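Local coordinates for protein ACDH-11, isoform b (Caenorhabditis elegans, PDB 4Y9J) that belongs to the acyl-CoA dehydrogenase family of flavoproteins and binds flavin-adenine dinucleotide as a four-chain assembly, at residues B[111-115]-B[149-154]; B[121-125]-B[379-384]; B[216-222]-B[287-293]; B[254-258]-B[292-296]; B[362-366]-B[553-557]. Residue numbers count along the deposited sequence, not the author numbering.

Contact 1. Residues B[111-115]-B[149-154]; sequences ISIGY and TDGAVK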
# COMPACT_ATOMS: atom_id res chain seq x y z
N ILE B 111 -25.39 24.06 5.41
CA ILE B 111 -25.14 25.45 5.04
C ILE B 111 -26.46 26.23 4.96
O ILE B 111 -26.57 27.32 5.53
CB ILE B 111 -24.46 25.58 3.64
CG1 ILE B 111 -23.18 24.74 3.60
CG2 ILE B 111 -24.11 27.06 3.33
CD1 ILE B 111 -22.26 24.99 4.75
N SER B 112 -27.46 25.69 4.25
CA SER B 112 -28.68 26.44 3.98
C SER B 112 -29.37 26.96 5.19
O SER B 112 -29.98 28.04 5.16
CB SER B 112 -29.74 25.58 3.20
OG SER B 112 -29.02 24.78 2.31
N ILE B 113 -29.46 26.14 6.20
CA ILE B 113 -30.16 26.52 7.43
C ILE B 113 -29.61 27.87 7.94
O ILE B 113 -30.39 28.73 8.37
CB ILE B 113 -30.12 25.37 8.49
CG1 ILE B 113 -31.08 24.23 8.07
CG2 ILE B 113 -30.49 25.84 9.89
CD1 ILE B 113 -30.73 22.90 8.72
N GLY B 114 -28.30 28.08 7.89
CA GLY B 114 -27.70 29.32 8.37
C GLY B 114 -28.13 30.59 7.69
O GLY B 114 -27.97 31.67 8.26
N TYR B 115 -28.69 30.46 6.48
CA TYR B 115 -29.07 31.59 5.64
C TYR B 115 -30.54 31.61 5.18
O TYR B 115 -30.90 32.46 4.38
CB TYR B 115 -28.17 31.67 4.39
CG TYR B 115 -26.72 31.83 4.76
CD1 TYR B 115 -26.21 33.09 5.00
CD2 TYR B 115 -25.88 30.72 4.92
CE1 TYR B 115 -24.90 33.25 5.45
CE2 TYR B 115 -24.55 30.87 5.32
CZ TYR B 115 -24.05 32.16 5.55
OH TYR B 115 -22.75 32.36 5.97
N THR B 149 -17.28 26.75 3.21
CA THR B 149 -18.41 27.06 2.36
C THR B 149 -19.26 28.14 3.05
O THR B 149 -19.65 29.13 2.42
CB THR B 149 -19.21 25.78 2.04
OG1 THR B 149 -18.34 24.86 1.30
CG2 THR B 149 -20.51 26.06 1.36
N ASP B 150 -19.50 27.97 4.34
CA ASP B 150 -20.28 28.95 5.15
C ASP B 150 -19.54 30.28 5.18
O ASP B 150 -20.10 31.32 4.94
CB ASP B 150 -20.47 28.34 6.54
CG ASP B 150 -21.47 29.07 7.44
OD1 ASP B 150 -21.95 30.14 7.04
OD2 ASP B 150 -21.75 28.56 8.59
N GLY B 151 -18.24 30.21 5.36
CA GLY B 151 -17.40 31.40 5.41
C GLY B 151 -17.38 32.14 4.09
O GLY B 151 -17.40 33.37 4.08
N ALA B 152 -17.38 31.40 2.97
CA ALA B 152 -17.46 31.98 1.66
C ALA B 152 -18.77 32.71 1.43
O ALA B 152 -18.77 33.82 0.87
CB ALA B 152 -17.31 30.89 0.57
N VAL B 153 -19.89 32.06 1.78
CA VAL B 153 -21.21 32.74 1.67
C VAL B 153 -21.23 34.05 2.46
O VAL B 153 -21.66 35.09 1.93
CB VAL B 153 -22.34 31.87 2.13
CG1 VAL B 153 -23.62 32.65 2.08
CG2 VAL B 153 -22.45 30.60 1.27
N LYS B 154 -20.75 34.01 3.71
CA LYS B 154 -20.74 35.17 4.55
C LYS B 154 -19.88 36.26 3.93
O LYS B 154 -20.23 37.43 3.96
CB LYS B 154 -20.19 34.79 5.94
CG LYS B 154 -20.13 35.95 6.91
CD LYS B 154 -21.51 36.41 7.28
CE LYS B 154 -21.37 37.55 8.29
NZ LYS B 154 -22.24 37.37 9.48
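A helix can hold an irregular loop by offering it one apolar face and one carboxylate, and helix 143-158 does so here for the turn at 111-115. Thr149 begins the contact: its CG2 lies 3.7 Å from CG1 of Ile111, while its hydroxyl is engaged by the carbonyl of Pro145 one helical turn earlier. At Asp150 the chemistry becomes polar. The hydroxyl OH of Tyr115 donates a short hydrogen bond, 2.6 Å, to Asp150 OD1, and the same oxygen takes a salt bridge from Arg125, whose guanidinium also makes a cation-pi contact with the Tyr115 ring; Gln128 binds the other carboxylate oxygen. In the N-terminal, helical region of this acyl-CoA dehydrogenase-type fold, the loop linking helices 96-107 and 121-135 is thereby fastened to the helix that follows them, with the Asp150 side chain about 9 Å from the bound UCC ligand. One turn after Thr149, Val153 comes back to the loop, setting CG1 over the face of the Tyr115 ring, 3.6 Å from the centroid, in a CH-pi contact; its CG2 reaches 4.4 Å from CG2 of Ile111, closing the apolar patch. Lys154 passes beside the phenol, its CB 3.5 Å from Tyr115 OH, and carries its amino group away to a salt bridge with Glu383.

Contact 2. Residues B[121-125]-B[379-384]; sequences PFVRR and LGLSEA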
# COMPACT_ATOMS: atom_id res chain seq x y z
N PRO B 121 -32.76 35.16 11.84
CA PRO B 121 -31.33 34.80 11.88
C PRO B 121 -30.79 34.26 13.20
O PRO B 121 -29.89 33.38 13.21
CB PRO B 121 -30.65 36.11 11.51
CG PRO B 121 -31.63 36.81 10.65
CD PRO B 121 -33.00 36.45 11.18
N PHE B 122 -31.33 34.73 14.32
CA PHE B 122 -30.82 34.24 15.62
C PHE B 122 -31.18 32.76 15.76
O PHE B 122 -30.39 31.97 16.25
CB PHE B 122 -31.30 35.18 16.77
CG PHE B 122 -31.92 34.48 17.94
CD1 PHE B 122 -33.25 34.11 17.90
CD2 PHE B 122 -31.23 34.27 19.08
CE1 PHE B 122 -33.85 33.50 18.98
CE2 PHE B 122 -31.82 33.67 20.17
CZ PHE B 122 -33.11 33.24 20.09
N VAL B 123 -32.37 32.38 15.28
CA VAL B 123 -32.82 31.01 15.38
C VAL B 123 -31.97 30.13 14.48
O VAL B 123 -31.53 29.07 14.86
CB VAL B 123 -34.32 30.89 14.98
CG1 VAL B 123 -34.73 29.46 14.65
CG2 VAL B 123 -35.19 31.48 16.09
N ARG B 124 -31.82 30.55 13.25
CA ARG B 124 -31.22 29.68 12.31
C ARG B 124 -29.75 29.43 12.57
O ARG B 124 -29.28 28.36 12.25
CB ARG B 124 -31.55 30.16 10.93
CG ARG B 124 -30.75 31.31 10.43
CD ARG B 124 -31.51 31.95 9.26
NE ARG B 124 -30.60 32.95 8.72
CZ ARG B 124 -30.95 34.08 8.12
NH1 ARG B 124 -32.22 34.37 7.93
NH2 ARG B 124 -30.01 34.93 7.75
N ARG B 125 -29.02 30.34 13.23
CA ARG B 125 -27.63 30.06 13.51
C ARG B 125 -27.54 29.09 14.67
O ARG B 125 -26.66 28.24 14.70
CB ARG B 125 -26.80 31.33 13.77
CG ARG B 125 -26.49 32.17 12.52
CD ARG B 125 -25.59 31.42 11.52
NE ARG B 125 -24.96 32.30 10.56
CZ ARG B 125 -24.15 31.93 9.58
NH1 ARG B 125 -23.90 30.63 9.34
NH2 ARG B 125 -23.62 32.86 8.81
N LEU B 379 -24.01 35.67 16.88
CA LEU B 379 -23.82 35.74 15.43
C LEU B 379 -25.16 36.00 14.78
O LEU B 379 -25.30 36.84 13.88
CB LEU B 379 -23.21 34.44 14.89
CG LEU B 379 -23.01 34.35 13.36
CD1 LEU B 379 -22.08 35.44 12.87
CD2 LEU B 379 -22.49 32.97 12.96
N GLY B 380 -26.15 35.24 15.21
CA GLY B 380 -27.50 35.41 14.70
C GLY B 380 -28.06 36.81 14.91
O GLY B 380 -28.61 37.43 13.95
N LEU B 381 -27.93 37.33 16.14
CA LEU B 381 -28.36 38.71 16.44
C LEU B 381 -27.66 39.73 15.54
O LEU B 381 -28.31 40.63 14.99
CB LEU B 381 -28.13 39.03 17.89
CG LEU B 381 -29.01 38.36 18.93
CD1 LEU B 381 -28.46 38.73 20.30
CD2 LEU B 381 -30.44 38.83 18.82
N SER B 382 -26.39 39.52 15.25
CA SER B 382 -25.68 40.46 14.40
C SER B 382 -26.16 40.44 12.93
O SER B 382 -26.37 41.49 12.29
CB SER B 382 -24.22 40.07 14.41
OG SER B 382 -23.54 40.99 13.62
N GLU B 383 -26.41 39.25 12.44
CA GLU B 383 -27.01 39.08 11.12
C GLU B 383 -28.46 39.56 11.01
O GLU B 383 -28.92 39.87 9.92
CB GLU B 383 -26.87 37.60 10.68
CG GLU B 383 -25.40 37.23 10.60
CD GLU B 383 -25.12 35.79 10.23
OE1 GLU B 383 -25.99 34.92 10.45
OE2 GLU B 383 -23.99 35.54 9.79
N ALA B 384 -29.21 39.60 12.10
CA ALA B 384 -30.53 40.19 12.09
C ALA B 384 -30.56 41.72 12.22
O ALA B 384 -31.62 42.34 12.16
CB ALA B 384 -31.34 39.58 13.19
O HOH W 1 -27.18 34.26 8.36
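This is a close, roughly antiparallel helix-helix contact, in which the first turn of helix 121-135, in the N-terminal region, meets the C-terminal end of helix 352-383, in the C-terminal helical region. The axes of the short segments 121-125 and 379-383 approach to 7.2 Å at 146°, and glycine makes this possible: CA of Gly380 lies 3.6 Å from CA of Phe122, where any CB would collide with the opposing backbone. Around this point Pro121 CG packs 3.8 Å from Ala384 CB, and Phe122 CB lies 4.3 Å from Leu381 CD2. On the side of Leu379, whose CD2 covers one guanidinium face, a two-pronged salt bridge joins Arg125 NE to Glu383 OE1 at 2.8 Å and Arg125 NH2 to Glu383 OE2 at 2.9 Å. A water bridges Glu383 OE1 to Arg124 NH2. Gln128 adds a hydrogen bond to Arg125. Glu383 also pairs with Lys154 and Arg125 with Asp150, so opposite charges offset one another across a partly buried interface.

Contact 3. Residues B[216-222]-B[287-293]; sequences RLHGYKW and ELLLDGA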
# COMPACT_ATOMS: atom_id res chain seq x y z
N ARG B 216 -4.87 37.08 -13.65
CA ARG B 216 -4.12 35.80 -13.78
C ARG B 216 -3.31 35.72 -12.51
O ARG B 216 -2.56 36.65 -12.26
CB ARG B 216 -3.07 35.97 -14.90
CG ARG B 216 -3.38 35.46 -16.25
CD ARG B 216 -2.07 35.35 -17.06
NE ARG B 216 -1.45 36.61 -17.49
CZ ARG B 216 -0.19 37.03 -17.26
NH1 ARG B 216 0.70 36.37 -16.54
NH2 ARG B 216 0.20 38.16 -17.80
N LEU B 217 -3.44 34.64 -11.75
CA LEU B 217 -2.66 34.45 -10.53
C LEU B 217 -1.44 33.54 -10.75
O LEU B 217 -1.54 32.48 -11.39
CB LEU B 217 -3.51 33.88 -9.38
CG LEU B 217 -4.78 34.62 -9.02
CD1 LEU B 217 -5.50 34.01 -7.83
CD2 LEU B 217 -4.53 36.14 -8.82
N HIS B 218 -0.36 33.93 -10.07
CA HIS B 218 0.93 33.24 -10.11
C HIS B 218 1.47 33.15 -8.69
O HIS B 218 1.79 34.19 -8.06
CB HIS B 218 1.91 33.99 -11.04
CG HIS B 218 1.53 33.92 -12.48
ND1 HIS B 218 0.70 34.86 -13.09
CD2 HIS B 218 1.88 33.05 -13.45
CE1 HIS B 218 0.52 34.53 -14.35
NE2 HIS B 218 1.23 33.44 -14.59
N GLY B 219 1.54 31.96 -8.18
CA GLY B 219 1.96 31.73 -6.79
C GLY B 219 1.97 30.30 -6.40
O GLY B 219 1.62 29.40 -7.24
N TYR B 220 2.31 30.04 -5.13
CA TYR B 220 2.37 28.71 -4.61
C TYR B 220 1.54 28.63 -3.33
O TYR B 220 1.87 29.34 -2.36
CB TYR B 220 3.81 28.29 -4.33
CG TYR B 220 3.99 26.79 -4.14
CD1 TYR B 220 3.66 26.13 -2.96
CD2 TYR B 220 4.58 26.06 -5.12
CE1 TYR B 220 3.87 24.77 -2.81
CE2 TYR B 220 4.74 24.69 -5.01
CZ TYR B 220 4.43 24.05 -3.87
OH TYR B 220 4.61 22.68 -3.84
N LYS B 221 0.45 27.86 -3.31
CA LYS B 221 -0.38 27.74 -2.12
C LYS B 221 0.07 26.49 -1.38
O LYS B 221 0.03 25.37 -1.88
CB LYS B 221 -1.83 27.71 -2.52
CG LYS B 221 -2.25 28.98 -3.22
CD LYS B 221 -2.10 30.23 -2.30
CE LYS B 221 -2.40 31.50 -3.05
NZ LYS B 221 -2.49 32.64 -2.09
N TRP B 222 0.52 26.67 -0.16
CA TRP B 222 1.25 25.63 0.58
C TRP B 222 0.35 24.64 1.28
O TRP B 222 0.79 23.52 1.48
CB TRP B 222 2.20 26.33 1.58
CG TRP B 222 3.05 25.52 2.47
CD1 TRP B 222 3.24 25.78 3.82
CD2 TRP B 222 4.00 24.52 2.12
NE1 TRP B 222 4.15 24.90 4.35
CE2 TRP B 222 4.66 24.13 3.32
CE3 TRP B 222 4.40 23.92 0.91
CZ2 TRP B 222 5.65 23.14 3.34
CZ3 TRP B 222 5.37 22.92 0.93
CH2 TRP B 222 5.97 22.53 2.15
N GLU B 287 -0.75 20.91 -2.10
CA GLU B 287 0.01 22.09 -2.47
C GLU B 287 -0.34 22.43 -3.92
O GLU B 287 -0.31 21.54 -4.79
CB GLU B 287 1.50 21.85 -2.37
CG GLU B 287 1.93 21.41 -0.97
CD GLU B 287 3.37 20.94 -0.84
OE1 GLU B 287 4.21 21.23 -1.75
OE2 GLU B 287 3.61 20.27 0.21
N LEU B 288 -0.58 23.68 -4.17
CA LEU B 288 -1.00 24.19 -5.50
C LEU B 288 -0.01 25.12 -6.08
O LEU B 288 0.36 26.14 -5.46
CB LEU B 288 -2.39 24.86 -5.45
CG LEU B 288 -3.53 24.02 -4.86
CD1 LEU B 288 -4.76 24.93 -4.87
CD2 LEU B 288 -3.74 22.73 -5.53
N LEU B 289 0.35 24.87 -7.33
CA LEU B 289 1.12 25.79 -8.09
C LEU B 289 0.20 26.48 -9.06
O LEU B 289 -0.34 25.84 -10.00
CB LEU B 289 2.32 25.11 -8.75
CG LEU B 289 3.17 25.91 -9.72
CD1 LEU B 289 3.79 27.15 -9.09
CD2 LEU B 289 4.34 25.15 -10.37
N LEU B 290 0.06 27.78 -8.86
CA LEU B 290 -0.78 28.69 -9.68
C LEU B 290 0.06 29.35 -10.73
O LEU B 290 1.04 30.08 -10.45
CB LEU B 290 -1.44 29.76 -8.83
CG LEU B 290 -2.74 29.44 -8.06
CD1 LEU B 290 -2.83 28.11 -7.42
CD2 LEU B 290 -3.06 30.48 -7.02
N ASP B 291 -0.29 29.09 -11.98
CA ASP B 291 0.37 29.70 -13.09
C ASP B 291 -0.66 30.13 -14.10
O ASP B 291 -0.96 29.38 -15.05
CB ASP B 291 1.36 28.72 -13.71
CG ASP B 291 2.09 29.31 -14.89
OD1 ASP B 291 2.00 30.52 -15.18
OD2 ASP B 291 2.76 28.51 -15.56
N GLY B 292 -1.17 31.34 -13.94
CA GLY B 292 -2.18 31.87 -14.87
C GLY B 292 -3.63 31.47 -14.50
O GLY B 292 -4.54 31.52 -15.37
N ALA B 293 -3.87 31.11 -13.25
CA ALA B 293 -5.24 30.85 -12.75
C ALA B 293 -6.10 32.10 -12.86
O ALA B 293 -5.75 33.13 -12.35
CB ALA B 293 -5.20 30.39 -11.31
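Arg216 opens the pairing at one end, its CA 3.4 Å from Ala293 O. Next, Leu217 N donates to Ala293 O at 2.8 Å, while Leu217 O accepts from both Gly292 N (2.8 Å) and Ala293 N (3.3 Å): a G1 beta bulge, with Gly292 at a positive phi that suits glycine. His218 then stands opposite Asp291 in a non-hydrogen-bonded pair, and Asp291 is itself bonded by His11 of the second subunit. Regular antiparallel pairing follows. Gly219 exchanges two bonds with Leu290, its N to Leu290 O at 3.0 Å and its O to Leu290 N at 2.8 Å. Tyr220 sends its OH to Glu287 OE1 at 2.6 Å, and Lys221 pairs with Leu288. Trp222 CZ3 lies 3.3 Å from Glu287 OE2, which is salt-bridged to Lys275 and Arg273; the Trp222 side chain is about 6 Å from bound flavin-adenine dinucleotide. This antiparallel pairing is part of the beta-sheet middle domain of the acyl-CoA dehydrogenase fold, with a classic G1 bulge at one end.

Contact 4. Residues B[254-258]-B[292-296]; sequences LFLLK and GAIAE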
# COMPACT_ATOMS: atom_id res chain seq x y z
N LEU B 254 -8.17 40.50 -2.29
CA LEU B 254 -8.95 39.26 -2.24
C LEU B 254 -9.47 38.90 -3.62
O LEU B 254 -9.86 39.77 -4.37
CB LEU B 254 -10.14 39.44 -1.29
CG LEU B 254 -11.02 38.22 -1.05
CD1 LEU B 254 -10.25 37.08 -0.41
CD2 LEU B 254 -12.21 38.62 -0.20
N PHE B 255 -9.52 37.59 -3.90
CA PHE B 255 -9.94 37.04 -5.18
C PHE B 255 -10.83 35.86 -5.01
O PHE B 255 -10.68 35.06 -4.06
CB PHE B 255 -8.74 36.61 -6.06
CG PHE B 255 -7.84 37.73 -6.46
CD1 PHE B 255 -6.88 38.19 -5.59
CD2 PHE B 255 -7.99 38.35 -7.67
CE1 PHE B 255 -6.07 39.26 -5.92
CE2 PHE B 255 -7.16 39.43 -8.03
CZ PHE B 255 -6.20 39.88 -7.14
N LEU B 256 -11.70 35.71 -5.96
CA LEU B 256 -12.62 34.59 -6.05
C LEU B 256 -12.35 33.90 -7.36
O LEU B 256 -12.30 34.59 -8.39
CB LEU B 256 -14.10 35.04 -6.04
CG LEU B 256 -15.16 33.93 -6.17
CD1 LEU B 256 -15.20 33.00 -4.98
CD2 LEU B 256 -16.55 34.56 -6.43
N LEU B 257 -12.19 32.57 -7.32
CA LEU B 257 -11.99 31.78 -8.54
C LEU B 257 -12.68 30.46 -8.57
O LEU B 257 -13.01 29.88 -7.50
CB LEU B 257 -10.52 31.56 -8.87
CG LEU B 257 -9.68 30.61 -8.03
CD1 LEU B 257 -8.50 30.08 -8.81
CD2 LEU B 257 -9.16 31.26 -6.82
N LYS B 258 -12.94 29.99 -9.80
CA LYS B 258 -13.40 28.64 -10.04
C LYS B 258 -12.17 27.72 -10.14
O LYS B 258 -11.23 28.07 -10.82
CB LYS B 258 -14.22 28.50 -11.32
CG LYS B 258 -15.67 28.84 -11.15
CD LYS B 258 -16.41 28.64 -12.43
CE LYS B 258 -16.76 27.17 -12.70
NZ LYS B 258 -17.54 26.53 -11.62
N GLY B 292 -1.17 31.34 -13.94
CA GLY B 292 -2.18 31.87 -14.87
C GLY B 292 -3.63 31.47 -14.50
O GLY B 292 -4.54 31.52 -15.37
N ALA B 293 -3.87 31.11 -13.25
CA ALA B 293 -5.24 30.85 -12.75
C ALA B 293 -6.10 32.10 -12.86
O ALA B 293 -5.75 33.13 -12.35
CB ALA B 293 -5.20 30.39 -11.31
N ILE B 294 -7.20 32.00 -13.56
CA ILE B 294 -8.09 33.16 -13.77
C ILE B 294 -8.98 33.40 -12.55
O ILE B 294 -9.70 32.49 -12.09
CB ILE B 294 -8.92 32.95 -15.03
CG1 ILE B 294 -7.93 32.78 -16.18
CG2 ILE B 294 -9.79 34.17 -15.32
CD1 ILE B 294 -8.55 32.39 -17.49
N ALA B 295 -8.93 34.63 -12.05
CA ALA B 295 -9.58 34.98 -10.83
C ALA B 295 -10.18 36.39 -10.89
O ALA B 295 -9.62 37.30 -11.56
CB ALA B 295 -8.60 34.88 -9.69
N GLU B 296 -11.25 36.59 -10.12
CA GLU B 296 -11.96 37.91 -10.08
C GLU B 296 -11.66 38.65 -8.78
O GLU B 296 -11.79 38.07 -7.71
CB GLU B 296 -13.44 37.69 -10.20
CG GLU B 296 -13.92 36.79 -11.31
CD GLU B 296 -13.45 37.16 -12.69
OE1 GLU B 296 -13.14 38.34 -12.92
OE2 GLU B 296 -13.43 36.25 -13.58
O HOH W 2 -12.33 31.75 -12.04
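One strand pair of the middle-domain sheet can satisfy its polar groups in several ways. Directly, Leu256 and Glu296 form an antiparallel hydrogen-bonded pair: Leu256 N donates to Glu296 O at 2.9 Å, and Glu296 N to Leu256 O at 2.8 Å. Two residues on, toward Lys258 and Ile294, a water takes over, accepting from Lys258 N at 2.9 Å and donating to Ile294 O at 2.7 Å; Asn267 also binds both Ile294 O and Lys258 O. The alternate amides of 254-258 face the other way, with Phe255 and Leu257 bonded to strand 231-238, and Glu296 directs its carboxylate to Thr214. The short segments run at 124° to each other and part toward Lys258 and Ile294, while on the other side the pairing continues through Leu254 and Ile298. Ala295 CB sits 4.0 Å from Phe255 CB and 3.9 Å from Leu257 CB. Water and asparagine thus carry the polar connection on at the Lys258 end, where direct pairing stops.

Contact 5. Residues B[362-366]-B[553-557]; sequences EVDTR and SDIEV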
# COMPACT_ATOMS: atom_id res chain seq x y z
N GLU B 362 -16.57 16.28 31.69
CA GLU B 362 -17.89 16.74 31.45
C GLU B 362 -18.11 18.20 31.87
O GLU B 362 -18.70 18.95 31.16
CB GLU B 362 -18.88 15.78 32.10
CG GLU B 362 -20.30 16.21 31.87
CD GLU B 362 -20.71 16.10 30.41
OE1 GLU B 362 -20.12 15.28 29.69
OE2 GLU B 362 -21.63 16.82 30.00
N VAL B 363 -17.59 18.60 33.03
CA VAL B 363 -17.71 19.98 33.54
C VAL B 363 -17.04 20.96 32.56
O VAL B 363 -17.62 21.98 32.18
CB VAL B 363 -17.03 20.09 34.92
CG1 VAL B 363 -16.82 21.55 35.34
CG2 VAL B 363 -17.80 19.34 35.99
N ASP B 364 -15.84 20.62 32.10
CA ASP B 364 -15.08 21.50 31.22
C ASP B 364 -15.75 21.60 29.83
O ASP B 364 -15.72 22.63 29.21
CB ASP B 364 -13.62 21.01 31.09
CG ASP B 364 -12.76 21.31 32.33
OD1 ASP B 364 -13.15 22.17 33.18
OD2 ASP B 364 -11.65 20.69 32.40
N THR B 365 -16.36 20.51 29.37
CA THR B 365 -16.98 20.43 28.06
C THR B 365 -18.28 21.26 28.09
O THR B 365 -18.57 21.93 27.14
CB THR B 365 -17.27 18.96 27.71
OG1 THR B 365 -16.01 18.23 27.54
CG2 THR B 365 -18.03 18.86 26.46
N ARG B 366 -19.04 21.18 29.18
CA ARG B 366 -20.28 21.92 29.26
C ARG B 366 -20.03 23.42 29.21
O ARG B 366 -20.79 24.15 28.58
CB ARG B 366 -21.06 21.57 30.50
CG ARG B 366 -21.61 20.18 30.47
CD ARG B 366 -22.57 19.93 31.60
NE ARG B 366 -23.00 18.56 31.73
CZ ARG B 366 -24.06 18.19 32.46
NH1 ARG B 366 -24.79 19.09 33.15
NH2 ARG B 366 -24.37 16.91 32.52
N SER B 553 -27.55 18.40 38.23
CA SER B 553 -26.22 18.31 37.61
C SER B 553 -25.82 19.70 37.09
O SER B 553 -24.65 20.07 37.15
CB SER B 553 -26.19 17.29 36.47
OG SER B 553 -26.51 17.87 35.16
N ASP B 554 -26.79 20.50 36.65
CA ASP B 554 -26.45 21.80 36.10
C ASP B 554 -25.88 22.70 37.17
O ASP B 554 -24.92 23.45 36.91
CB ASP B 554 -27.69 22.46 35.45
CG ASP B 554 -28.11 21.78 34.12
OD1 ASP B 554 -27.24 21.36 33.31
OD2 ASP B 554 -29.34 21.71 33.85
N ILE B 555 -26.42 22.65 38.38
CA ILE B 555 -25.89 23.47 39.52
C ILE B 555 -24.49 23.01 39.93
O ILE B 555 -23.58 23.81 40.14
CB ILE B 555 -26.82 23.44 40.77
CG1 ILE B 555 -28.13 24.18 40.50
CG2 ILE B 555 -26.15 24.13 41.95
CD1 ILE B 555 -29.27 23.82 41.42
N GLU B 556 -24.32 21.71 40.04
CA GLU B 556 -23.06 21.15 40.46
C GLU B 556 -21.93 21.45 39.45
O GLU B 556 -20.79 21.72 39.83
CB GLU B 556 -23.21 19.66 40.63
CG GLU B 556 -21.98 19.03 41.24
CD GLU B 556 -21.65 19.56 42.65
OE1 GLU B 556 -20.45 19.41 43.09
OE2 GLU B 556 -22.60 20.06 43.34
N VAL B 557 -22.28 21.43 38.17
CA VAL B 557 -21.32 21.76 37.11
C VAL B 557 -20.91 23.24 37.18
O VAL B 557 -19.73 23.57 37.06
CB VAL B 557 -21.93 21.45 35.73
CG1 VAL B 557 -21.09 22.06 34.65
CG2 VAL B 557 -22.01 19.96 35.49
O HOH W 3 -24.65 22.00 32.99
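Arg366 lays its guanidinium against Val557, whose CG2 covers one face with NH1 3.7 Å away, so an apolar methyl and a charged group share one buried junction. The same group also does the polar work. At its edge, NH1 of Arg366 donates to Ser553 OG at 2.9 Å; NH1 also forms a longer salt bridge with Asp554 OD1 at 3.3 Å, a gap spanned as well by a water that accepts from Arg366 NH1 at 2.9 Å and donates to Asp554 OD1 at 2.7 Å. On its own helix, one turn back, Glu362 OE2 takes NE of Arg366 at 2.8 Å, completing a salt-bridge network of Glu362, Arg366 and Asp554. Asp554 is further held by Arg36, and Ser553 by Asn551. Beside the polar cluster, Val363 CG2 touches Val557 CG2 at 4.3 Å. The short helical segments cross at 90° with axes 10.6 Å apart, a spacing that the long arginine bridges. Helix 352-383 is backed here by helices 304-338 and 389-419, and helix 552-563 rests on helix 524-545; from the third subunit, Asp589 pairs with Arg366 while Ile586 packs on Val557, placing the crossing at a subunit interface.

How the contacts relate
The five contacts show how one chain ties a sheet domain between helical regions. Contacts 1 and 2 interlock along the sequence, their centres 12 Å apart, and are joined by the Lys154-Glu383 salt bridge. Nested within the loop closed by contact 2 come contacts 3 and 4, centres 10 Å apart, which share Gly292 and Ala293: strand 285-298 pairs with 214-225 up to and just past its bend, and with 252-258 farther on. Contact 5 uses helix 352-383 again, centre to centre 26 Å from contact 2, linking that helix to the C-terminal helices. Contacts 3 and 5 have centres 48 Å apart, yet parts on opposite sides of the chain's centre meet the same neighbouring subunit.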